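Local structure of NAD_Gly3P_dh, NAD-dependent glycerol-3-phosphate dehydrogenase (Streptosporangium roseum, 5OCM) at residues T30-S35 and S51-A56; P61-C66 and R87-L92. The protein binds NADP+ and acts as an imine reductase, an oxidoreductase that probably takes hydride from NADPH to turn imines into amines. All blocks are in the same frame, centred on the assembly; numbering follows the deposited sequence.

Contact 1. Residues T30-S35 and S51-A56. With NAP (NADP nicotinamide-adenine-dinucleotide phosphate), chain G.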
ATOM      1  N   THR A  30      -0.038   3.332 -36.708  1.00 13.46           N
ATOM      2  CA  THR A  30       1.327   3.270 -37.217  1.00 13.28           C
ATOM      3  C   THR A  30       2.301   3.199 -36.029  1.00 13.19           C
ATOM      4  O   THR A  30       2.116   3.880 -35.005  1.00 14.06           O
ATOM      5  CB  THR A  30       1.662   4.485 -38.077  1.00 13.59           C
ATOM      6  OG1 THR A  30       0.811   4.472 -39.250  1.00 12.71           O
ATOM      7  CG2 THR A  30       3.106   4.502 -38.519  1.00 15.95           C
ATOM      8  N   VAL A  31       3.304   2.331 -36.122  1.00 11.73           N
ATOM      9  CA  VAL A  31       4.301   2.177 -35.103  1.00 12.44           C
ATOM     10  C   VAL A  31       5.730   2.334 -35.598  1.00 12.34           C
ATOM     11  O   VAL A  31       6.028   2.106 -36.757  1.00 15.09           O
ATOM     12  CB  VAL A  31       4.162   0.804 -34.397  1.00 13.17           C
ATOM     13  CG1 VAL A  31       2.745   0.625 -33.841  1.00 14.16           C
ATOM     14  CG2 VAL A  31       4.510  -0.326 -35.315  1.00 13.25           C
ATOM     15  N   TRP A  32       6.633   2.698 -34.679  1.00 12.62           N
ATOM     16  CA  TRP A  32       8.058   2.826 -34.965  1.00 12.93           C
ATOM     17  C   TRP A  32       8.822   2.609 -33.680  1.00 14.56           C
ATOM     18  O   TRP A  32       8.369   2.983 -32.582  1.00 13.72           O
ATOM     19  CB  TRP A  32       8.399   4.208 -35.533  1.00 13.59           C
ATOM     20  CG  TRP A  32       9.882   4.438 -35.665  1.00 13.78           C
ATOM     21  CD1 TRP A  32      10.711   4.067 -36.708  1.00 15.89           C
ATOM     22  CD2 TRP A  32      10.745   5.046 -34.701  1.00 14.84           C
ATOM     23  NE1 TRP A  32      11.996   4.411 -36.459  1.00 16.80           N
ATOM     24  CE2 TRP A  32      12.065   5.013 -35.230  1.00 16.59           C
ATOM     25  CE3 TRP A  32      10.545   5.578 -33.427  1.00 15.78           C
ATOM     26  CZ2 TRP A  32      13.166   5.540 -34.549  1.00 16.12           C
ATOM     27  CZ3 TRP A  32      11.665   6.104 -32.737  1.00 16.33           C
ATOM     28  CH2 TRP A  32      12.931   6.089 -33.311  1.00 17.76           C
ATOM     29  N   ASN A  33      10.004   2.021 -33.809  1.00 15.12           N
ATOM     30  CA  ASN A  33      10.956   1.817 -32.707  1.00 14.59           C
ATOM     31  C   ASN A  33      12.356   2.040 -33.245  1.00 16.30           C
ATOM     32  O   ASN A  33      12.631   1.692 -34.405  1.00 16.46           O
ATOM     33  CB  ASN A  33      10.853   0.392 -32.181  1.00 16.02           C
ATOM     34  CG  ASN A  33      11.588   0.215 -30.852  1.00 17.02           C
ATOM     35  OD1 ASN A  33      11.276   0.947 -29.862  1.00 16.45           O
ATOM     36  ND2 ASN A  33      12.583  -0.711 -30.820  1.00 16.05           N
ATOM     37  N   ARG A  34      13.246   2.559 -32.419  1.00 16.67           N
ATOM     38  CA  ARG A  34      14.663   2.756 -32.836  1.00 18.22           C
ATOM     39  C   ARG A  34      15.273   1.489 -33.360  1.00 18.77           C
ATOM     40  O   ARG A  34      15.862   1.509 -34.416  1.00 21.17           O
ATOM     41  CB  ARG A  34      15.461   3.287 -31.633  1.00 19.98           C
ATOM     42  CG  ARG A  34      16.967   3.224 -31.809  1.00 21.81           C
ATOM     43  CD  ARG A  34      17.639   3.821 -30.600  1.00 22.37           C
ATOM     44  NE  ARG A  34      17.476   2.996 -29.416  1.00 19.09           N
ATOM     45  CZ  ARG A  34      18.092   3.221 -28.260  1.00 19.42           C
ATOM     46  NH1 ARG A  34      17.885   2.418 -27.231  1.00 19.43           N
ATOM     47  NH2 ARG A  34      18.936   4.253 -28.116  1.00 18.66           N
ATOM     48  N   SER A  35      15.139   0.408 -32.615  1.00 19.62           N
ATOM     49  CA  SER A  35      15.646  -0.908 -33.025  1.00 20.83           C
ATOM     50  C   SER A  35      14.627  -1.692 -33.806  1.00 22.02           C
ATOM     51  O   SER A  35      13.488  -1.811 -33.386  1.00 17.36           O
ATOM     52  CB  SER A  35      16.018  -1.730 -31.778  1.00 18.86           C
ATOM     53  OG  SER A  35      17.025  -1.062 -31.062  1.00 21.80           O
ATOM     54  N   SER A  51       9.235   3.048 -41.464  1.00 21.71           N
ATOM     55  CA  SER A  51      10.698   2.887 -41.554  1.00 22.92           C
ATOM     56  C   SER A  51      11.449   3.899 -40.684  1.00 20.68           C
ATOM     57  O   SER A  51      12.576   3.621 -40.294  1.00 24.29           O
ATOM     58  CB  SER A  51      11.192   3.035 -43.021  1.00 26.24           C
ATOM     59  OG  SER A  51      10.727   4.281 -43.497  1.00 32.72           O
ATOM     60  N   SER A  52      10.840   5.041 -40.380  1.00 18.51           N
ATOM     61  CA  SER A  52      11.512   6.066 -39.624  1.00 18.02           C
ATOM     62  C   SER A  52      10.544   6.762 -38.692  1.00 16.67           C
ATOM     63  O   SER A  52       9.348   6.725 -38.918  1.00 14.90           O
ATOM     64  CB  SER A  52      12.151   7.074 -40.576  1.00 17.01           C
ATOM     65  OG  SER A  52      11.130   7.866 -41.155  1.00 16.67           O
ATOM     66  N   ALA A  53      11.072   7.410 -37.649  1.00 17.57           N
ATOM     67  CA  ALA A  53      10.235   8.154 -36.737  1.00 15.59           C
ATOM     68  C   ALA A  53       9.522   9.272 -37.471  1.00 14.78           C
ATOM     69  O   ALA A  53       8.385   9.573 -37.198  1.00 12.53           O
ATOM     70  CB  ALA A  53      11.067   8.726 -35.593  1.00 15.54           C
ATOM     71  N   ARG A  54      10.231   9.910 -38.426  1.00 16.62           N
ATOM     72  CA  ARG A  54       9.591  10.993 -39.170  1.00 17.81           C
ATOM     73  C   ARG A  54       8.392  10.483 -39.986  1.00 15.41           C
ATOM     74  O   ARG A  54       7.338  11.100 -39.988  1.00 17.18           O
ATOM     75  CB  ARG A  54      10.647  11.616 -40.114  1.00 23.64           C
ATOM     76  CG  ARG A  54      10.181  12.815 -40.926  1.00 28.65           C
ATOM     77  CD  ARG A  54      11.176  13.041 -42.112  1.00 33.18           C
ATOM     78  NE  ARG A  54      11.320  14.450 -42.340  1.00 43.89           N
ATOM     79  CZ  ARG A  54      10.566  15.174 -43.153  1.00 54.67           C
ATOM     80  NH1 ARG A  54      10.806  16.475 -43.270  1.00 58.00           N
ATOM     81  NH2 ARG A  54       9.590  14.601 -43.882  1.00 64.00           N
ATOM     82  N   ASP A  55       8.562   9.357 -40.678  1.00 17.07           N
ATOM     83  CA  ASP A  55       7.451   8.763 -41.440  1.00 17.61           C
ATOM     84  C   ASP A  55       6.269   8.397 -40.501  1.00 14.88           C
ATOM     85  O   ASP A  55       5.090   8.562 -40.826  1.00 14.51           O
ATOM     86  CB  ASP A  55       7.906   7.462 -42.112  1.00 20.70           C
ATOM     87  CG  ASP A  55       8.759   7.670 -43.396  1.00 24.45           C
ATOM     88  OD1 ASP A  55       8.901   8.836 -43.862  1.00 27.82           O
ATOM     89  OD2 ASP A  55       9.212   6.630 -43.892  1.00 29.44           O
ATOM     90  N   ALA A  56       6.602   7.876 -39.321  1.00 13.84           N
ATOM     91  CA  ALA A  56       5.573   7.481 -38.368  1.00 14.14           C
ATOM     92  C   ALA A  56       4.773   8.684 -37.886  1.00 14.87           C
ATOM     93  O   ALA A  56       3.531   8.670 -37.869  1.00 17.70           O
ATOM     94  CB  ALA A  56       6.201   6.741 -37.237  1.00 11.86           C
TER
HETATM   95  PA  NAP G 301      11.595  -0.562 -22.215  1.00 17.36           P
HETATM   96  O1A NAP G 301      11.043  -1.965 -22.458  1.00 15.58           O
HETATM   97  O2A NAP G 301      12.930  -0.628 -21.629  1.00 16.42           O
HETATM   98  O5B NAP G 301      11.596   0.348 -23.572  1.00 15.99           O
HETATM   99  C5B NAP G 301      12.434   1.496 -23.655  1.00 14.86           C
HETATM  100  C4B NAP G 301      12.067   2.090 -24.994  1.00 14.19           C
HETATM  101  O4B NAP G 301      12.684   3.349 -25.194  1.00 15.15           O
HETATM  102  C3B NAP G 301      12.438   1.201 -26.223  1.00 15.66           C
HETATM  103  O3B NAP G 301      11.427   1.280 -27.255  1.00 15.10           O
HETATM  104  C2B NAP G 301      13.749   1.873 -26.681  1.00 16.06           C
HETATM  105  O2B NAP G 301      14.139   1.573 -28.034  1.00 18.70           O
HETATM  106  C1B NAP G 301      13.409   3.320 -26.451  1.00 15.43           C
HETATM  107  N9A NAP G 301      14.566   4.193 -26.388  1.00 15.99           N
HETATM  108  C8A NAP G 301      15.496   4.290 -25.434  1.00 16.08           C
HETATM  109  N7A NAP G 301      16.396   5.217 -25.727  1.00 16.12           N
HETATM  110  C5A NAP G 301      16.030   5.726 -26.920  1.00 16.47           C
HETATM  111  C6A NAP G 301      16.543   6.752 -27.810  1.00 18.17           C
HETATM  112  N6A NAP G 301      17.694   7.450 -27.464  1.00 20.38           N
HETATM  113  N1A NAP G 301      15.938   6.932 -29.004  1.00 17.31           N
HETATM  114  C2A NAP G 301      14.822   6.256 -29.357  1.00 18.46           C
HETATM  115  N3A NAP G 301      14.260   5.308 -28.579  1.00 15.39           N
HETATM  116  C4A NAP G 301      14.838   5.047 -27.379  1.00 17.09           C
HETATM  117  O3  NAP G 301      10.748   0.317 -21.212  1.00 16.02           O
HETATM  118  PN  NAP G 301       9.118   0.206 -21.039  1.00 15.68           P
HETATM  119  O1N NAP G 301       8.816  -0.679 -19.900  1.00 15.84           O
HETATM  120  O2N NAP G 301       8.431   0.160 -22.414  1.00 14.81           O
HETATM  121  O5D NAP G 301       8.991   1.697 -20.429  1.00 14.92           O
HETATM  122  C5D NAP G 301       8.853   2.795 -21.336  1.00 16.13           C
HETATM  123  C4D NAP G 301       8.393   3.984 -20.517  1.00 13.98           C
HETATM  124  O4D NAP G 301       7.064   3.655 -19.925  1.00 13.59           O
HETATM  125  C3D NAP G 301       9.408   4.328 -19.408  1.00 14.34           C
HETATM  126  O3D NAP G 301       9.500   5.753 -19.226  1.00 12.90           O
HETATM  127  C2D NAP G 301       8.733   3.658 -18.200  1.00 13.48           C
HETATM  128  O2D NAP G 301       9.092   4.174 -16.908  1.00 13.78           O
HETATM  129  C1D NAP G 301       7.236   3.871 -18.550  1.00 13.16           C
HETATM  130  N1N NAP G 301       6.347   2.947 -17.876  1.00 13.01           N
HETATM  131  C2N NAP G 301       6.494   1.644 -18.004  1.00 15.24           C
HETATM  132  C3N NAP G 301       5.646   0.751 -17.322  1.00 15.03           C
HETATM  133  C7N NAP G 301       5.803  -0.722 -17.364  1.00 15.38           C
HETATM  134  O7N NAP G 301       5.061  -1.357 -16.583  1.00 15.79           O
HETATM  135  N7N NAP G 301       6.676  -1.278 -18.158  1.00 17.63           N
HETATM  136  C4N NAP G 301       4.593   1.262 -16.546  1.00 14.92           C
HETATM  137  C5N NAP G 301       4.413   2.642 -16.530  1.00 15.49           C
HETATM  138  C6N NAP G 301       5.312   3.445 -17.210  1.00 15.19           C
HETATM  139  P2B NAP G 301      14.993   0.248 -28.333  1.00 20.18           P
HETATM  140  O1X NAP G 301      13.997  -0.863 -28.392  1.00 16.26           O
HETATM  141  O2X NAP G 301      15.658   0.664 -29.601  1.00 20.16           O
HETATM  142  O3X NAP G 301      16.068   0.219 -27.244  1.00 16.57           O
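W32 lays one face of its indole across the start of helix 53-58, and A53 is the residue that meets it. The CB of A53 stands 3.6 Å from the centroid of the W32 six-membered ring and only 4° off its normal, a CH-pi contact straight over the face. The five-membered ring lies against backbone instead, with W32 CD1 3.4 Å from S52 C. Having CG anti to the backbone N (chi1 172°) swings the indole beside its own carbonyl and towards the cofactor end of the strand, where the backbone N of R34 lies above the opposite face, toward its rim. Alanine suits A53 and A56, since a methyl group is small enough to let helix and strand close up: A56 CB meets W32 CB at 3.8 Å. Two residues back along the strand, T30 CG2 rests 3.9 Å from A56 CA, while its OG1 is hydrogen-bonded to T4. S52 is the N-cap, its OG accepting from D55 N at 3.0 Å and closing the first helical turn, on which the indole rests. An alanine in place of W32 would probably leave A53 without its aromatic floor and open a gap beneath the helix start, letting the following loop shift. That loop grips the 2'-phosphate of NADP+. N33 ND2 donates to O1X of the cofactor over 2.8 Å, and its OD1 accepts from the ribose O3B and from L11 N. R34 NE points straight at O2X (3.0 Å, 180°), NH1 donates to O3X, and the guanidinium lies over adenine C5A. S35 OG adds a 2.6 Å bond to O2X. An apolar indole-methyl layer thus backs a polar, cationic site; the charge of R34 is likely to offset that of the phosphate which distinguishes NADP from NAD.

Contact 2. Residues P61-C66 and R87-L92; sequences PLVVVC and RVLVNL. With NAP (NADP nicotinamide-adenine-dinucleotide phosphate), chain G.
L62 bridges two side chains of the neighbouring strand. Its CD1 methyl sits 3.7 Å from V90 CG2 and 4.0 Å from V88 CG1, filling the dip between these two valines on one face of the sheet. Trans chi1 (-179°) lays the leucine beside its own carbonyl, which carries its tip over to strand 88-91. Further along the same face V64 and V90 run alongside one another, V64 CG2 against V90 CB, while V64 CG1 leans on L92 CD1 at 3.8 Å. On the reverse face the roles swap: the leucine now belongs to the second strand. L89 CD1 reaches back over V63 O (3.6 Å) to V65 CG1 (4.1 Å). V65 holds that CG1 between its backbone N and carbonyl carbon (chi1 41°), where it also meets the flank of N91, 3.7 Å from OD1. Valines suit the strands because their branched CB favours extended backbone, and L62 and L89 supply the longer arms that reach across. Beneath the side chains, five hydrogen bonds zip the parallel strands together: V63 N and V65 N donate to V88 O and V90 O, and V88 N, V90 N and L92 N to P61 O, V63 O and V65 O. The strand directions differ by 19°, the usual sheet twist. At the far end C66 SG touches the cofactor, 3.4 Å from its O4D; a small thiol fits where the strand meets a ribose. The polar N91 is served by T93 and Y114, and R87 by S60 and V83. The two strands are the arms of a beta-alpha-beta unit through helix 70-77, with strand 6-9 beyond 62-65 and strand 113-120 beyond 88-91. Helix 139-149 covers the L62 and V88 face, and helix 13-24 closes on C66 and L92.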
ATOM      1  N   PRO A  61      -2.789  12.085 -36.985  1.00 18.49           N
ATOM      2  CA  PRO A  61      -3.020  13.360 -36.285  1.00 19.03           C
ATOM      3  C   PRO A  61      -2.724  13.319 -34.791  1.00 17.20           C
ATOM      4  O   PRO A  61      -2.727  14.385 -34.163  1.00 17.60           O
ATOM      5  CB  PRO A  61      -4.526  13.596 -36.473  1.00 21.12           C
ATOM      6  CG  PRO A  61      -5.097  12.239 -36.668  1.00 22.15           C
ATOM      7  CD  PRO A  61      -4.051  11.442 -37.385  1.00 21.19           C
ATOM      8  N   LEU A  62      -2.496  12.140 -34.236  1.00 16.43           N
ATOM      9  CA  LEU A  62      -2.239  11.935 -32.797  1.00 15.61           C
ATOM     10  C   LEU A  62      -0.986  11.068 -32.715  1.00 15.56           C
ATOM     11  O   LEU A  62      -0.956   9.966 -33.284  1.00 13.85           O
ATOM     12  CB  LEU A  62      -3.411  11.245 -32.133  1.00 15.59           C
ATOM     13  CG  LEU A  62      -3.337  10.985 -30.656  1.00 17.41           C
ATOM     14  CD1 LEU A  62      -3.383  12.270 -29.918  1.00 17.46           C
ATOM     15  CD2 LEU A  62      -4.431  10.108 -30.122  1.00 18.39           C
ATOM     16  N   VAL A  63       0.042  11.569 -32.031  1.00 14.57           N
ATOM     17  CA  VAL A  63       1.328  10.906 -31.952  1.00 13.88           C
ATOM     18  C   VAL A  63       1.680  10.708 -30.483  1.00 15.85           C
ATOM     19  O   VAL A  63       1.792  11.664 -29.717  1.00 14.13           O
ATOM     20  CB  VAL A  63       2.449  11.721 -32.597  1.00 14.46           C
ATOM     21  CG1 VAL A  63       3.803  10.973 -32.496  1.00 14.51           C
ATOM     22  CG2 VAL A  63       2.105  12.049 -34.039  1.00 16.13           C
ATOM     23  N   VAL A  64       1.852   9.448 -30.113  1.00 14.72           N
ATOM     24  CA  VAL A  64       2.076   9.053 -28.713  1.00 13.08           C
ATOM     25  C   VAL A  64       3.541   8.579 -28.614  1.00 15.90           C
ATOM     26  O   VAL A  64       3.962   7.724 -29.394  1.00 13.96           O
ATOM     27  CB  VAL A  64       1.167   7.914 -28.332  1.00 13.72           C
ATOM     28  CG1 VAL A  64       1.451   7.434 -26.895  1.00 16.69           C
ATOM     29  CG2 VAL A  64      -0.278   8.384 -28.457  1.00 14.70           C
ATOM     30  N   VAL A  65       4.295   9.097 -27.630  1.00 13.60           N
ATOM     31  CA  VAL A  65       5.654   8.653 -27.443  1.00 15.12           C
ATOM     32  C   VAL A  65       5.766   7.961 -26.092  1.00 15.95           C
ATOM     33  O   VAL A  65       5.314   8.515 -25.062  1.00 14.84           O
ATOM     34  CB  VAL A  65       6.720   9.781 -27.600  1.00 18.89           C
ATOM     35  CG1 VAL A  65       6.363  11.059 -26.997  1.00 23.73           C
ATOM     36  CG2 VAL A  65       8.116   9.323 -27.256  1.00 19.61           C
ATOM     37  N   CYS A  66       6.454   6.825 -26.078  1.00 13.76           N
ATOM     38  CA  CYS A  66       6.667   6.067 -24.823  1.00 14.84           C
ATOM     39  C   CYS A  66       8.018   5.401 -24.897  1.00 15.20           C
ATOM     40  O   CYS A  66       8.148   4.272 -25.330  1.00 15.96           O
ATOM     41  CB  CYS A  66       5.552   5.103 -24.587  1.00 16.32           C
ATOM     42  SG  CYS A  66       5.678   4.294 -22.954  1.00 17.95           S
ATOM     43  N   ARG A  87      -0.435  18.461 -35.372  1.00 24.19           N
ATOM     44  CA  ARG A  87      -0.684  17.155 -34.757  1.00 22.74           C
ATOM     45  C   ARG A  87      -0.663  17.346 -33.257  1.00 18.75           C
ATOM     46  O   ARG A  87      -0.188  18.308 -32.740  1.00 18.83           O
ATOM     47  CB  ARG A  87       0.364  16.113 -35.154  1.00 21.73           C
ATOM     48  CG  ARG A  87       0.497  15.960 -36.664  1.00 22.98           C
ATOM     49  CD  ARG A  87       1.634  15.035 -37.069  1.00 22.52           C
ATOM     50  NE  ARG A  87       1.931  15.271 -38.463  1.00 23.42           N
ATOM     51  CZ  ARG A  87       1.268  14.772 -39.491  1.00 25.15           C
ATOM     52  NH1 ARG A  87       0.284  13.933 -39.344  1.00 23.34           N
ATOM     53  NH2 ARG A  87       1.622  15.148 -40.716  1.00 27.24           N
ATOM     54  N   VAL A  88      -1.279  16.403 -32.541  1.00 16.26           N
ATOM     55  CA  VAL A  88      -1.297  16.458 -31.098  1.00 15.99           C
ATOM     56  C   VAL A  88      -0.300  15.419 -30.602  1.00 16.73           C
ATOM     57  O   VAL A  88      -0.383  14.263 -30.990  1.00 14.97           O
ATOM     58  CB  VAL A  88      -2.693  16.262 -30.544  1.00 18.29           C
ATOM     59  CG1 VAL A  88      -2.656  16.079 -29.034  1.00 18.44           C
ATOM     60  CG2 VAL A  88      -3.607  17.416 -31.023  1.00 19.78           C
ATOM     61  N   LEU A  89       0.659  15.875 -29.819  1.00 13.73           N
ATOM     62  CA  LEU A  89       1.723  15.051 -29.317  1.00 14.83           C
ATOM     63  C   LEU A  89       1.371  14.682 -27.876  1.00 15.40           C
ATOM     64  O   LEU A  89       1.058  15.575 -27.067  1.00 14.00           O
ATOM     65  CB  LEU A  89       3.027  15.821 -29.339  1.00 16.09           C
ATOM     66  CG  LEU A  89       4.239  15.207 -28.690  1.00 15.66           C
ATOM     67  CD1 LEU A  89       4.618  13.920 -29.378  1.00 14.92           C
ATOM     68  CD2 LEU A  89       5.411  16.199 -28.659  1.00 17.90           C
ATOM     69  N   VAL A  90       1.448  13.388 -27.561  1.00 13.15           N
ATOM     70  CA  VAL A  90       1.115  12.868 -26.242  1.00 14.03           C
ATOM     71  C   VAL A  90       2.341  12.122 -25.729  1.00 16.62           C
ATOM     72  O   VAL A  90       2.802  11.164 -26.369  1.00 16.83           O
ATOM     73  CB  VAL A  90      -0.069  11.886 -26.301  1.00 14.04           C
ATOM     74  CG1 VAL A  90      -0.346  11.247 -24.924  1.00 13.76           C
ATOM     75  CG2 VAL A  90      -1.324  12.573 -26.884  1.00 15.19           C
ATOM     76  N   ASN A  91       2.918  12.581 -24.618  1.00 13.82           N
ATOM     77  CA  ASN A  91       4.137  11.987 -24.088  1.00 14.68           C
ATOM     78  C   ASN A  91       3.822  11.216 -22.831  1.00 15.93           C
ATOM     79  O   ASN A  91       3.367  11.797 -21.851  1.00 16.40           O
ATOM     80  CB  ASN A  91       5.143  13.090 -23.806  1.00 15.10           C
ATOM     81  CG  ASN A  91       6.486  12.561 -23.300  1.00 15.67           C
ATOM     82  OD1 ASN A  91       6.770  11.352 -23.342  1.00 17.09           O
ATOM     83  ND2 ASN A  91       7.366  13.521 -22.932  1.00 17.44           N
ATOM     84  N   LEU A  92       3.994   9.909 -22.902  1.00 14.18           N
ATOM     85  CA  LEU A  92       3.718   8.980 -21.796  1.00 14.92           C
ATOM     86  C   LEU A  92       5.009   8.421 -21.193  1.00 17.10           C
ATOM     87  O   LEU A  92       5.010   7.432 -20.414  1.00 15.11           O
ATOM     88  CB  LEU A  92       2.790   7.850 -22.265  1.00 15.70           C
ATOM     89  CG  LEU A  92       1.399   8.286 -22.761  1.00 14.85           C
ATOM     90  CD1 LEU A  92       0.552   7.094 -23.183  1.00 16.28           C
ATOM     91  CD2 LEU A  92       0.707   9.150 -21.729  1.00 16.83           C
TER
HETATM   92  PA  NAP G 301      11.595  -0.562 -22.215  1.00 17.36           P
HETATM   93  O1A NAP G 301      11.043  -1.965 -22.458  1.00 15.58           O
HETATM   94  O2A NAP G 301      12.930  -0.628 -21.629  1.00 16.42           O
HETATM   95  O5B NAP G 301      11.596   0.348 -23.572  1.00 15.99           O
HETATM   96  C5B NAP G 301      12.434   1.496 -23.655  1.00 14.86           C
HETATM   97  C4B NAP G 301      12.067   2.090 -24.994  1.00 14.19           C
HETATM   98  O4B NAP G 301      12.684   3.349 -25.194  1.00 15.15           O
HETATM   99  C3B NAP G 301      12.438   1.201 -26.223  1.00 15.66           C
HETATM  100  O3B NAP G 301      11.427   1.280 -27.255  1.00 15.10           O
HETATM  101  C2B NAP G 301      13.749   1.873 -26.681  1.00 16.06           C
HETATM  102  O2B NAP G 301      14.139   1.573 -28.034  1.00 18.70           O
HETATM  103  C1B NAP G 301      13.409   3.320 -26.451  1.00 15.43           C
HETATM  104  N9A NAP G 301      14.566   4.193 -26.388  1.00 15.99           N
HETATM  105  C8A NAP G 301      15.496   4.290 -25.434  1.00 16.08           C
HETATM  106  N7A NAP G 301      16.396   5.217 -25.727  1.00 16.12           N
HETATM  107  C5A NAP G 301      16.030   5.726 -26.920  1.00 16.47           C
HETATM  108  C6A NAP G 301      16.543   6.752 -27.810  1.00 18.17           C
HETATM  109  N6A NAP G 301      17.694   7.450 -27.464  1.00 20.38           N
HETATM  110  N1A NAP G 301      15.938   6.932 -29.004  1.00 17.31           N
HETATM  111  C2A NAP G 301      14.822   6.256 -29.357  1.00 18.46           C
HETATM  112  N3A NAP G 301      14.260   5.308 -28.579  1.00 15.39           N
HETATM  113  C4A NAP G 301      14.838   5.047 -27.379  1.00 17.09           C
HETATM  114  O3  NAP G 301      10.748   0.317 -21.212  1.00 16.02           O
HETATM  115  PN  NAP G 301       9.118   0.206 -21.039  1.00 15.68           P
HETATM  116  O1N NAP G 301       8.816  -0.679 -19.900  1.00 15.84           O
HETATM  117  O2N NAP G 301       8.431   0.160 -22.414  1.00 14.81           O
HETATM  118  O5D NAP G 301       8.991   1.697 -20.429  1.00 14.92           O
HETATM  119  C5D NAP G 301       8.853   2.795 -21.336  1.00 16.13           C
HETATM  120  C4D NAP G 301       8.393   3.984 -20.517  1.00 13.98           C
HETATM  121  O4D NAP G 301       7.064   3.655 -19.925  1.00 13.59           O
HETATM  122  C3D NAP G 301       9.408   4.328 -19.408  1.00 14.34           C
HETATM  123  O3D NAP G 301       9.500   5.753 -19.226  1.00 12.90           O
HETATM  124  C2D NAP G 301       8.733   3.658 -18.200  1.00 13.48           C
HETATM  125  O2D NAP G 301       9.092   4.174 -16.908  1.00 13.78           O
HETATM  126  C1D NAP G 301       7.236   3.871 -18.550  1.00 13.16           C
HETATM  127  N1N NAP G 301       6.347   2.947 -17.876  1.00 13.01           N
HETATM  128  C2N NAP G 301       6.494   1.644 -18.004  1.00 15.24           C
HETATM  129  C3N NAP G 301       5.646   0.751 -17.322  1.00 15.03           C
HETATM  130  C7N NAP G 301       5.803  -0.722 -17.364  1.00 15.38           C
HETATM  131  O7N NAP G 301       5.061  -1.357 -16.583  1.00 15.79           O
HETATM  132  N7N NAP G 301       6.676  -1.278 -18.158  1.00 17.63           N
HETATM  133  C4N NAP G 301       4.593   1.262 -16.546  1.00 14.92           C
HETATM  134  C5N NAP G 301       4.413   2.642 -16.530  1.00 15.49           C
HETATM  135  C6N NAP G 301       5.312   3.445 -17.210  1.00 15.19           C
HETATM  136  P2B NAP G 301      14.993   0.248 -28.333  1.00 20.18           P
HETATM  137  O1X NAP G 301      13.997  -0.863 -28.392  1.00 16.26           O
HETATM  138  O2X NAP G 301      15.658   0.664 -29.601  1.00 20.16           O
HETATM  139  O3X NAP G 301      16.068   0.219 -27.244  1.00 16.57           O

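How the contacts relate
Both contacts belong to the Rossmann-type NAD-binding domain, and they come in series along the chain: both segments of contact 1 come before either segment of contact 2, with helix 53-58 leading into strand 62-65. Their centres lie 13 Å apart and their nearest atoms about 5 Å. One parallel stretch of sheet serves both: strand 29-32 of contact 1 and strand 62-65 of contact 2 flank strand 6-9 on its two sides, and strand 88-91 follows. Contact 1 joins a strand to a helix, contact 2 a strand to a strand. Each ends at NADP+, contact 1 at its adenosine 2'-phosphate end and contact 2 at the nicotinamide ribose, so the residues just after strands 29-32 and 62-65 meet different parts of one extended cofactor.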